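Cow rumen GH26 endo-mannanase (Metagenome, PDB 6UEH) probably hydrolyses internal beta-1,4-mannosidic bonds of mannans such as galactomannan, as an endo-mannanase of glycoside hydrolase family 26. Local coordinates at residues G197-I202 and I477-L482; S171-I176 and L187-I192. All blocks are in the same frame, centred on the assembly; numbering follows the deposited sequence.

Interaction 1: G197-I202 and I477-L482; sequences GKYPAI and ITLEDL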
loop_
_atom_site.group_PDB
_atom_site.type_symbol
_atom_site.label_atom_id
_atom_site.label_comp_id
_atom_site.label_asym_id
_atom_site.label_seq_id
_atom_site.Cartn_x
_atom_site.Cartn_y
_atom_site.Cartn_z
ATOM N N GLY A 197 -19.594 -1.922 -18.820
ATOM C CA GLY A 197 -20.756 -2.764 -18.606
ATOM C C GLY A 197 -20.862 -3.201 -17.156
ATOM O O GLY A 197 -21.788 -3.918 -16.781
ATOM N N LYS A 198 -19.908 -2.761 -16.340
ATOM C CA LYS A 198 -19.855 -3.132 -14.930
ATOM C C LYS A 198 -19.881 -1.909 -14.019
ATOM O O LYS A 198 -19.510 -0.811 -14.428
ATOM C CB LYS A 198 -18.590 -3.945 -14.630
ATOM C CG LYS A 198 -18.295 -5.074 -15.603
ATOM C CD LYS A 198 -19.249 -6.240 -15.419
ATOM C CE LYS A 198 -18.856 -7.406 -16.315
ATOM N NZ LYS A 198 -19.788 -8.556 -16.163
ATOM N N TYR A 199 -20.313 -2.117 -12.779
ATOM C CA TYR A 199 -20.127 -1.137 -11.715
ATOM C C TYR A 199 -18.991 -1.584 -10.796
ATOM O O TYR A 199 -18.765 -2.782 -10.627
ATOM C CB TYR A 199 -21.406 -0.959 -10.896
ATOM C CG TYR A 199 -22.463 -0.072 -11.513
ATOM C CD1 TYR A 199 -22.286 1.303 -11.589
ATOM C CD2 TYR A 199 -23.656 -0.604 -11.984
ATOM C CE1 TYR A 199 -23.258 2.121 -12.136
ATOM C CE2 TYR A 199 -24.636 0.205 -12.533
ATOM C CZ TYR A 199 -24.431 1.566 -12.606
ATOM O OH TYR A 199 -25.400 2.379 -13.149
ATOM N N PRO A 200 -18.274 -0.628 -10.188
ATOM C CA PRO A 200 -17.302 -1.021 -9.164
ATOM C C PRO A 200 -18.014 -1.626 -7.960
ATOM O O PRO A 200 -19.145 -1.236 -7.669
ATOM C CB PRO A 200 -16.621 0.299 -8.798
ATOM C CG PRO A 200 -17.649 1.339 -9.113
ATOM C CD PRO A 200 -18.352 0.835 -10.344
ATOM N N ALA A 201 -17.371 -2.568 -7.280
ATOM C CA ALA A 201 -17.976 -3.205 -6.117
ATOM C C ALA A 201 -17.866 -2.307 -4.889
ATOM O O ALA A 201 -18.802 -2.205 -4.092
ATOM C CB ALA A 201 -17.321 -4.555 -5.850
ATOM N N ILE A 202 -16.715 -1.660 -4.750
ATOM C CA ILE A 202 -16.436 -0.783 -3.619
ATOM C C ILE A 202 -16.644 0.681 -4.004
ATOM O O ILE A 202 -16.187 1.126 -5.055
ATOM C CB ILE A 202 -14.989 -0.989 -3.103
ATOM C CG1 ILE A 202 -14.845 -2.376 -2.472
ATOM C CG2 ILE A 202 -14.599 0.095 -2.108
ATOM C CD1 ILE A 202 -13.436 -2.705 -2.018
ATOM N N ILE A 477 -13.381 -8.494 -9.249
ATOM C CA ILE A 477 -14.719 -8.541 -8.677
ATOM C C ILE A 477 -15.427 -7.205 -8.862
ATOM O O ILE A 477 -14.913 -6.158 -8.464
ATOM C CB ILE A 477 -14.671 -8.904 -7.180
ATOM C CG1 ILE A 477 -14.226 -10.358 -7.014
ATOM C CG2 ILE A 477 -16.026 -8.681 -6.525
ATOM C CD1 ILE A 477 -13.996 -10.765 -5.585
ATOM N N THR A 478 -16.603 -7.246 -9.481
ATOM C CA THR A 478 -17.402 -6.045 -9.686
ATOM C C THR A 478 -18.675 -6.137 -8.847
ATOM O O THR A 478 -18.863 -7.109 -8.114
ATOM C CB THR A 478 -17.755 -5.845 -11.175
ATOM O OG1 THR A 478 -18.647 -6.879 -11.608
ATOM C CG2 THR A 478 -16.491 -5.881 -12.029
ATOM N N LEU A 479 -19.542 -5.132 -8.957
ATOM C CA LEU A 479 -20.726 -5.041 -8.100
ATOM C C LEU A 479 -21.607 -6.291 -8.168
ATOM O O LEU A 479 -22.078 -6.789 -7.143
ATOM C CB LEU A 479 -21.553 -3.805 -8.469
ATOM C CG LEU A 479 -22.771 -3.523 -7.585
ATOM C CD1 LEU A 479 -22.357 -3.443 -6.127
ATOM C CD2 LEU A 479 -23.478 -2.244 -8.013
ATOM N N GLU A 480 -21.808 -6.799 -9.380
ATOM C CA GLU A 480 -22.667 -7.958 -9.604
ATOM C C GLU A 480 -22.138 -9.235 -8.946
ATOM O O GLU A 480 -22.906 -10.153 -8.665
ATOM C CB GLU A 480 -22.842 -8.194 -11.106
ATOM C CG GLU A 480 -21.535 -8.493 -11.829
ATOM C CD GLU A 480 -21.728 -8.799 -13.303
ATOM O OE1 GLU A 480 -22.852 -8.603 -13.812
ATOM O OE2 GLU A 480 -20.751 -9.238 -13.949
ATOM N N ASP A 481 -20.829 -9.290 -8.704
ATOM C CA ASP A 481 -20.191 -10.496 -8.173
ATOM C C ASP A 481 -20.365 -10.643 -6.663
ATOM O O ASP A 481 -20.132 -11.719 -6.109
ATOM C CB ASP A 481 -18.695 -10.503 -8.508
ATOM C CG ASP A 481 -18.423 -10.449 -10.000
ATOM O OD1 ASP A 481 -19.219 -11.016 -10.781
ATOM O OD2 ASP A 481 -17.402 -9.843 -10.390
ATOM N N LEU A 482 -20.761 -9.562 -5.998
ATOM C CA LEU A 482 -20.881 -9.561 -4.545
ATOM C C LEU A 482 -22.067 -10.405 -4.079
ATOM O O LEU A 482 -23.050 -10.556 -4.800
ATOM C CB LEU A 482 -21.013 -8.128 -4.024
ATOM C CG LEU A 482 -19.813 -7.210 -4.275
ATOM C CD1 LEU A 482 -20.035 -5.856 -3.619
ATOM C CD2 LEU A 482 -18.519 -7.848 -3.776
HETATM O O HOH W 1 -21.264 -5.166 -12.057
#

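Interaction 2: S171-I176 and L187-I192; sequences SGQQEI and LEFEYI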
loop_
_atom_site.group_PDB
_atom_site.type_symbol
_atom_site.label_atom_id
_atom_site.label_comp_id
_atom_site.label_asym_id
_atom_site.label_seq_id
_atom_site.Cartn_x
_atom_site.Cartn_y
_atom_site.Cartn_z
ATOM N N SER A 171 -12.934 -4.322 -7.539
ATOM C CA SER A 171 -12.997 -2.998 -8.152
ATOM C C SER A 171 -13.534 -1.954 -7.175
ATOM O O SER A 171 -14.356 -2.258 -6.313
ATOM C CB SER A 171 -13.858 -3.027 -9.420
ATOM O OG SER A 171 -15.149 -3.538 -9.151
ATOM N N GLY A 172 -13.060 -0.721 -7.315
ATOM C CA GLY A 172 -13.490 0.354 -6.443
ATOM C C GLY A 172 -13.406 1.710 -7.111
ATOM O O GLY A 172 -12.716 1.873 -8.116
ATOM N N GLN A 173 -14.111 2.686 -6.548
ATOM C CA GLN A 173 -14.121 4.040 -7.092
ATOM C C GLN A 173 -14.539 5.053 -6.035
ATOM O O GLN A 173 -15.546 4.867 -5.354
ATOM C CB GLN A 173 -15.060 4.134 -8.297
ATOM C CG GLN A 173 -15.161 5.533 -8.890
ATOM C CD GLN A 173 -13.832 6.027 -9.434
ATOM O OE1 GLN A 173 -13.141 5.309 -10.158
ATOM N NE2 GLN A 173 -13.464 7.253 -9.079
ATOM N N GLN A 174 -13.763 6.124 -5.903
ATOM C CA GLN A 174 -14.105 7.208 -4.990
ATOM C C GLN A 174 -15.118 8.143 -5.643
ATOM O O GLN A 174 -14.949 8.526 -6.803
ATOM C CB GLN A 174 -12.855 7.993 -4.582
ATOM C CG GLN A 174 -13.104 9.061 -3.526
ATOM C CD GLN A 174 -13.217 8.480 -2.125
ATOM O OE1 GLN A 174 -12.748 7.373 -1.860
ATOM N NE2 GLN A 174 -13.843 9.226 -1.222
ATOM N N GLU A 175 -16.165 8.504 -4.905
ATOM C CA GLU A 175 -17.149 9.462 -5.399
ATOM C C GLU A 175 -16.646 10.887 -5.192
ATOM O O GLU A 175 -15.717 11.123 -4.421
ATOM C CB GLU A 175 -18.506 9.279 -4.707
ATOM C CG GLU A 175 -18.562 9.813 -3.280
ATOM C CD GLU A 175 -19.973 9.827 -2.713
ATOM O OE1 GLU A 175 -20.896 9.317 -3.384
ATOM O OE2 GLU A 175 -20.163 10.350 -1.594
ATOM N N ILE A 176 -17.276 11.830 -5.880
ATOM C CA ILE A 176 -16.864 13.228 -5.845
ATOM C C ILE A 176 -17.076 13.835 -4.454
ATOM O O ILE A 176 -17.901 13.354 -3.674
ATOM C CB ILE A 176 -17.638 14.050 -6.909
ATOM C CG1 ILE A 176 -16.993 15.421 -7.146
ATOM C CG2 ILE A 176 -19.113 14.168 -6.536
ATOM C CD1 ILE A 176 -15.722 15.373 -7.977
ATOM N N LEU A 187 -21.828 10.436 -11.553
ATOM C CA LEU A 187 -21.125 10.670 -12.818
ATOM C C LEU A 187 -19.992 9.672 -13.066
ATOM O O LEU A 187 -19.989 8.974 -14.080
ATOM C CB LEU A 187 -20.572 12.099 -12.857
ATOM C CG LEU A 187 -20.101 12.666 -14.202
ATOM C CD1 LEU A 187 -20.240 14.174 -14.207
ATOM C CD2 LEU A 187 -18.662 12.279 -14.516
ATOM N N GLU A 188 -19.035 9.613 -12.142
ATOM C CA GLU A 188 -17.897 8.705 -12.271
ATOM C C GLU A 188 -18.343 7.253 -12.414
ATOM O O GLU A 188 -17.745 6.477 -13.156
ATOM C CB GLU A 188 -16.960 8.836 -11.065
ATOM C CG GLU A 188 -15.980 10.000 -11.139
ATOM C CD GLU A 188 -16.584 11.317 -10.694
ATOM O OE1 GLU A 188 -17.805 11.365 -10.433
ATOM O OE2 GLU A 188 -15.829 12.308 -10.600
ATOM N N PHE A 189 -19.405 6.896 -11.703
ATOM C CA PHE A 189 -19.872 5.519 -11.676
ATOM C C PHE A 189 -20.603 5.151 -12.962
ATOM O O PHE A 189 -20.431 4.050 -13.489
ATOM C CB PHE A 189 -20.757 5.300 -10.449
ATOM C CG PHE A 189 -20.057 5.615 -9.159
ATOM C CD1 PHE A 189 -20.044 6.909 -8.662
ATOM C CD2 PHE A 189 -19.376 4.628 -8.465
ATOM C CE1 PHE A 189 -19.380 7.209 -7.488
ATOM C CE2 PHE A 189 -18.711 4.920 -7.289
ATOM C CZ PHE A 189 -18.712 6.213 -6.803
ATOM N N GLU A 190 -21.405 6.077 -13.478
ATOM C CA GLU A 190 -22.096 5.848 -14.740
ATOM C C GLU A 190 -21.101 5.804 -15.896
ATOM O O GLU A 190 -21.341 5.133 -16.900
ATOM C CB GLU A 190 -23.153 6.927 -14.982
ATOM C CG GLU A 190 -24.294 6.895 -13.977
ATOM C CD GLU A 190 -24.981 5.543 -13.924
ATOM O OE1 GLU A 190 -25.523 5.109 -14.961
ATOM O OE2 GLU A 190 -24.971 4.910 -12.848
ATOM N N TYR A 191 -19.987 6.518 -15.750
ATOM C CA TYR A 191 -18.921 6.471 -16.747
ATOM C C TYR A 191 -18.355 5.061 -16.851
ATOM O O TYR A 191 -18.202 4.520 -17.946
ATOM C CB TYR A 191 -17.803 7.458 -16.407
ATOM C CG TYR A 191 -16.567 7.304 -17.273
ATOM C CD1 TYR A 191 -16.538 7.796 -18.572
ATOM C CD2 TYR A 191 -15.430 6.667 -16.790
ATOM C CE1 TYR A 191 -15.409 7.656 -19.368
ATOM C CE2 TYR A 191 -14.297 6.522 -17.577
ATOM C CZ TYR A 191 -14.293 7.019 -18.865
ATOM O OH TYR A 191 -13.168 6.875 -19.653
ATOM N N ILE A 192 -18.051 4.474 -15.697
ATOM C CA ILE A 192 -17.528 3.115 -15.631
ATOM C C ILE A 192 -18.531 2.104 -16.189
ATOM O O ILE A 192 -18.166 1.214 -16.961
ATOM C CB ILE A 192 -17.158 2.742 -14.179
ATOM C CG1 ILE A 192 -16.068 3.684 -13.659
ATOM C CG2 ILE A 192 -16.707 1.289 -14.093
ATOM C CD1 ILE A 192 -15.708 3.474 -12.208
HETATM O O HOH W 2 -18.804 10.858 -7.961
#

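Interaction 1: G197-I202 and I477-L482
Leu479 N donates to Tyr199 O at 3.0 Å, nearly straight at 165°, where the loop before strand 202-206 meets the short 3-10 segment 479-481. A water bridges the same two backbones, accepting from Tyr199 N and Glu480 N, and is also hydrogen-bonded to Thr478 OG1. Lys198 NZ forms a salt bridge with OE2 of Glu480, at a modelled 2.5 Å, from the syn side but 34° out of the carboxylate plane. The lysine chain bends at chi2 (-73°), which carries CD past Thr478 OG1, while Lys198 CB packs on Thr478 CG2 at 3.9 Å. An alanine in place of Lys198 would probably leave the Glu480 carboxylate without its positive mate. The contact lies in the TIM-barrel domain, where strand 476-477 comes last and pairs with the first strand, 169-174. Thr478 N, just past that strand, is held by Asp481 OD2 at 2.9 Å. Tyr199 CB meets Leu479 CB at 3.7 Å, but the tyrosine ring leads away and its OH bonds to Glu190. Ala201 CB sits 3.6 Å from Thr478 C and 3.7 Å from Leu482 CD1. Pro200 O, beside Leu479 CB, is buried without a polar partner.

Interaction 2: S171-I176 and L187-I192
Strand 172-174 and helix 187-192 run roughly antiparallel, at 149°, with their axes 9.2 Å apart where they come closest. The Phe189 ring packs against the strand. Gln173 CG lies over one face of the ring, 3.9 Å from Phe189 CE2. Glu175 CB comes to the edge instead, in the ring plane, and is 3.6 Å from Phe189 CE1. Gln173 O adds a contact to Phe189 CE2 at 3.7 Å.

The two elements belong to a beta-alpha-beta unit formed by strand 169-174, helix 187-196 and strand 202-206. It is the first such unit of the parallel TIM barrel, with the helix packed on the outside of the strands.

The Gln173 side chain leaves the strand toward the helix and bends at chi2 (63°). Its amide plane stands 84° from the phenyl plane of Phe189. Gln173 NE2 gives a hydrogen bond to Gln174 O at 3.0 Å and another to Trp451 O, so two carbonyls fix the rotation of the amide. Gln173 OE1 lies 3.8 Å from Ile192 CD1, which also packs on Gln173 CG.

Further along, Ile176 CD1 meets Glu188 OE2 at 4.0 Å, the two side chains crossing at about a right angle. A water joins the segments here: it accepts from Ile176 N and donates to Glu188 OE1 at 2.7 Å. Glu188 OE2 takes a hydrogen bond from Gly453 N, which ties the carboxylate to the loop before helix 454-457. The Glu175 carboxylate forms salt bridges with Arg203 and Arg223, which would probably favour its charged form, and Arg203, on the next strand, also makes a cation-pi contact with the Phe189 ring.

From the N terminus, the chain first passes the CBM6-like region and then enters the barrel. Interaction 2 closes a short loop there, with ten residues between 171-176 and 187-192. The chain then runs down the helix to 197-202, where interaction 1 opens. That contact closes only after 274 intervening residues, at 477-482, so the two loops follow in series and neither nests nor crosses. Interaction 2 fastens the first barrel strand to its following helix; interaction 1 brings the loop leading into the second strand against the loop that follows the last. Ser171 OG joins them by a probable hydrogen bond to Ile477 O.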